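Local coordinates for protein macrolide 2'-phosphotransferase MphH (Brachybacterium faecium, PDB 5UXD) that binds the macrolide antibiotic azithromycin and, as a macrolide 2'-phosphotransferase of the kinase-like family, probably inactivates such drugs by phosphorylating them, at residues 234-237 / 238-242. Sequence-based numbering, arbitrary orientation.
Sequences VSAP and SAIFE. With SO4 (sulfate ion), chain D.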
ATOM      1  N   VAL A 234      -8.638 -11.955   4.192  1.00 15.97           N
ATOM      2  CA  VAL A 234      -8.100 -13.228   3.723  1.00 15.15           C
ATOM      3  C   VAL A 234      -7.185 -13.891   4.754  1.00 15.27           C
ATOM      4  O   VAL A 234      -6.958 -15.108   4.671  1.00 21.28           O
ATOM      5  CB  VAL A 234      -7.393 -13.050   2.366  1.00 18.27           C
ATOM      6  CG1 VAL A 234      -8.397 -12.634   1.277  1.00 17.08           C
ATOM      7  CG2 VAL A 234      -6.279 -12.043   2.481  1.00 25.92           C
ATOM      8  N   SER A 235      -6.677 -13.152   5.753  1.00 15.54           N
ATOM      9  CA  SER A 235      -5.698 -13.710   6.682  1.00 14.73           C
ATOM     10  C   SER A 235      -6.234 -13.974   8.083  1.00 23.66           C
ATOM     11  O   SER A 235      -5.677 -14.824   8.789  1.00 19.70           O
ATOM     12  CB  SER A 235      -4.465 -12.790   6.790  1.00 15.76           C
ATOM     13  OG  SER A 235      -4.760 -11.561   7.444  1.00 21.72           O
ATOM     14  N   ALA A 236      -7.272 -13.302   8.486  1.00 16.19           N
ATOM     15  CA  ALA A 236      -7.793 -13.391   9.843  1.00 14.67           C
ATOM     16  C   ALA A 236      -8.950 -14.383   9.919  1.00 17.99           C
ATOM     17  O   ALA A 236      -9.679 -14.563   8.944  1.00 15.52           O
ATOM     18  CB  ALA A 236      -8.271 -12.011  10.305  1.00 13.20           C
ATOM     19  N   PRO A 237      -9.149 -15.047  11.061  1.00 12.14           N
ATOM     20  CA  PRO A 237     -10.368 -15.842  11.244  1.00 14.73           C
ATOM     21  C   PRO A 237     -11.597 -14.982  11.001  1.00 14.84           C
ATOM     22  O   PRO A 237     -11.588 -13.769  11.236  1.00 19.01           O
ATOM     23  CB  PRO A 237     -10.286 -16.293  12.706  1.00 18.44           C
ATOM     24  CG  PRO A 237      -8.831 -16.145  13.080  1.00 13.12           C
ATOM     25  CD  PRO A 237      -8.342 -14.979  12.290  1.00 13.92           C
ATOM     26  N   SER A 238     -12.669 -15.630  10.536  1.00 14.37           N
ATOM     27  CA  SER A 238     -13.853 -14.869  10.146  1.00 17.80           C
ATOM     28  C   SER A 238     -14.434 -14.069  11.314  1.00 18.97           C
ATOM     29  O   SER A 238     -14.946 -12.965  11.116  1.00 17.91           O
ATOM     30  CB  SER A 238     -14.910 -15.807   9.558  1.00 21.19           C
ATOM     31  OG  SER A 238     -15.353 -16.732  10.527  1.00 22.27           O
ATOM     32  N   ALA A 239     -14.393 -14.609  12.538  1.00 16.19           N
ATOM     33  CA  ALA A 239     -14.911 -13.825  13.658  1.00 13.11           C
ATOM     34  C   ALA A 239     -14.029 -12.628  13.974  1.00 20.10           C
ATOM     35  O   ALA A 239     -14.511 -11.654  14.562  1.00 19.44           O
ATOM     36  CB  ALA A 239     -15.067 -14.690  14.911  1.00 18.74           C
ATOM     37  N   ILE A 240     -12.751 -12.689  13.601  1.00 16.11           N
ATOM     38  CA  ILE A 240     -11.851 -11.566  13.820  1.00 17.11           C
ATOM     39  C   ILE A 240     -12.052 -10.509  12.740  1.00 16.89           C
ATOM     40  O   ILE A 240     -12.033  -9.307  13.020  1.00 14.33           O
ATOM     41  CB  ILE A 240     -10.397 -12.072  13.876  1.00 17.88           C
ATOM     42  CG1 ILE A 240     -10.218 -13.066  15.022  1.00 21.52           C
ATOM     43  CG2 ILE A 240      -9.425 -10.904  14.014  1.00 13.72           C
ATOM     44  CD1 ILE A 240     -10.443 -12.465  16.394  1.00 15.19           C
ATOM     45  N   PHE A 241     -12.281 -10.932  11.492  1.00 16.27           N
ATOM     46  CA  PHE A 241     -12.687  -9.957  10.479  1.00 14.70           C
ATOM     47  C   PHE A 241     -13.971  -9.242  10.894  1.00 21.12           C
ATOM     48  O   PHE A 241     -14.128  -8.038  10.653  1.00 16.59           O
ATOM     49  CB  PHE A 241     -12.864 -10.621   9.109  1.00 13.18           C
ATOM     50  CG  PHE A 241     -13.161  -9.625   7.989  1.00 16.94           C
ATOM     51  CD1 PHE A 241     -12.223  -8.683   7.638  1.00 16.98           C
ATOM     52  CD2 PHE A 241     -14.388  -9.640   7.311  1.00 19.16           C
ATOM     53  CE1 PHE A 241     -12.469  -7.762   6.627  1.00 14.75           C
ATOM     54  CE2 PHE A 241     -14.656  -8.713   6.277  1.00 13.75           C
ATOM     55  CZ  PHE A 241     -13.690  -7.776   5.945  1.00 14.52           C
ATOM     56  N   GLU A 242     -14.898  -9.960  11.544  1.00 16.51           N
ATOM     57  CA  GLU A 242     -16.132  -9.312  11.977  1.00 18.47           C
ATOM     58  C   GLU A 242     -15.868  -8.251  13.048  1.00 19.11           C
ATOM     59  O   GLU A 242     -16.550  -7.222  13.078  1.00 18.29           O
ATOM     60  CB  GLU A 242     -17.138 -10.362  12.467  1.00 18.66           C
ATOM     61  CG  GLU A 242     -18.427  -9.788  13.064  1.00 33.20           C
ATOM     62  CD  GLU A 242     -19.094  -8.746  12.167  1.00 48.21           C
ATOM     63  OE1 GLU A 242     -19.509  -7.686  12.691  1.00 40.73           O
ATOM     64  OE2 GLU A 242     -19.206  -8.985  10.944  1.00 43.30           O
TER
HETATM   65  S   SO4 D 502     -12.887 -19.384  10.203  1.00 23.32           S
HETATM   66  O1  SO4 D 502     -11.819 -19.536  11.184  1.00 33.81           O
HETATM   67  O2  SO4 D 502     -14.105 -19.020  10.905  1.00 28.81           O
HETATM   68  O3  SO4 D 502     -12.512 -18.289   9.298  1.00 27.37           O
HETATM   69  O4  SO4 D 502     -13.066 -20.628   9.456  1.00 23.65           O
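Pro237, at the N-cap position of helix 238-250, turns its carbonyl oxygen into the first helical turn, where Phe241 N donates a nearly straight bond of 2.9 Å (163° at the hydrogen) and Ile240 N adds a weak, strongly bent one. The helix thus takes its first i to i+4 bond from the residue before it, and Glu242 N to Ser238 O continues the series. Since a proline has neither an N-H nor a polar side chain, it cannot form a capping box, and the first N-H of the helix, that of Ser238, points outward instead. A sulfate, probably from the crystallisation liquor, accepts that N-H: Ser238 N reaches its O3 at 2.9 Å, while Ser238 OG donates to O2 at 2.6 Å. With chi1 at 64° the hydroxyl sits between its own N and carbonyl carbon, which lets one residue grip two sulfate oxygens. The helix dipole would probably favour an anion at this end. On the apolar side, the Pro237 ring and Ile240 lie alongside one another and point the same way, Pro237 CD resting 3.8 Å from Ile240 CG1. The other branch of Ile240, CG2, lies anti to the backbone N and meets Ala236 CB at 4.0 Å, so the two branches divide the linker between them. Ile240 continues onto Thr119 and Ala122 of helix 119-133, and the buried Phe241 side chain touches Leu259, Ala260 and His232. Ala236, the first residue to leave helical geometry after helix 230-235, and Pro237, extended at psi 151°, form a two-residue link between successive helices. The result is a short helix-to-helix corner with a proline N-cap, whose helix N-terminus holds a sulfate in this crystal, lying at the surface of the phosphotransferase fold away from its annotated sites.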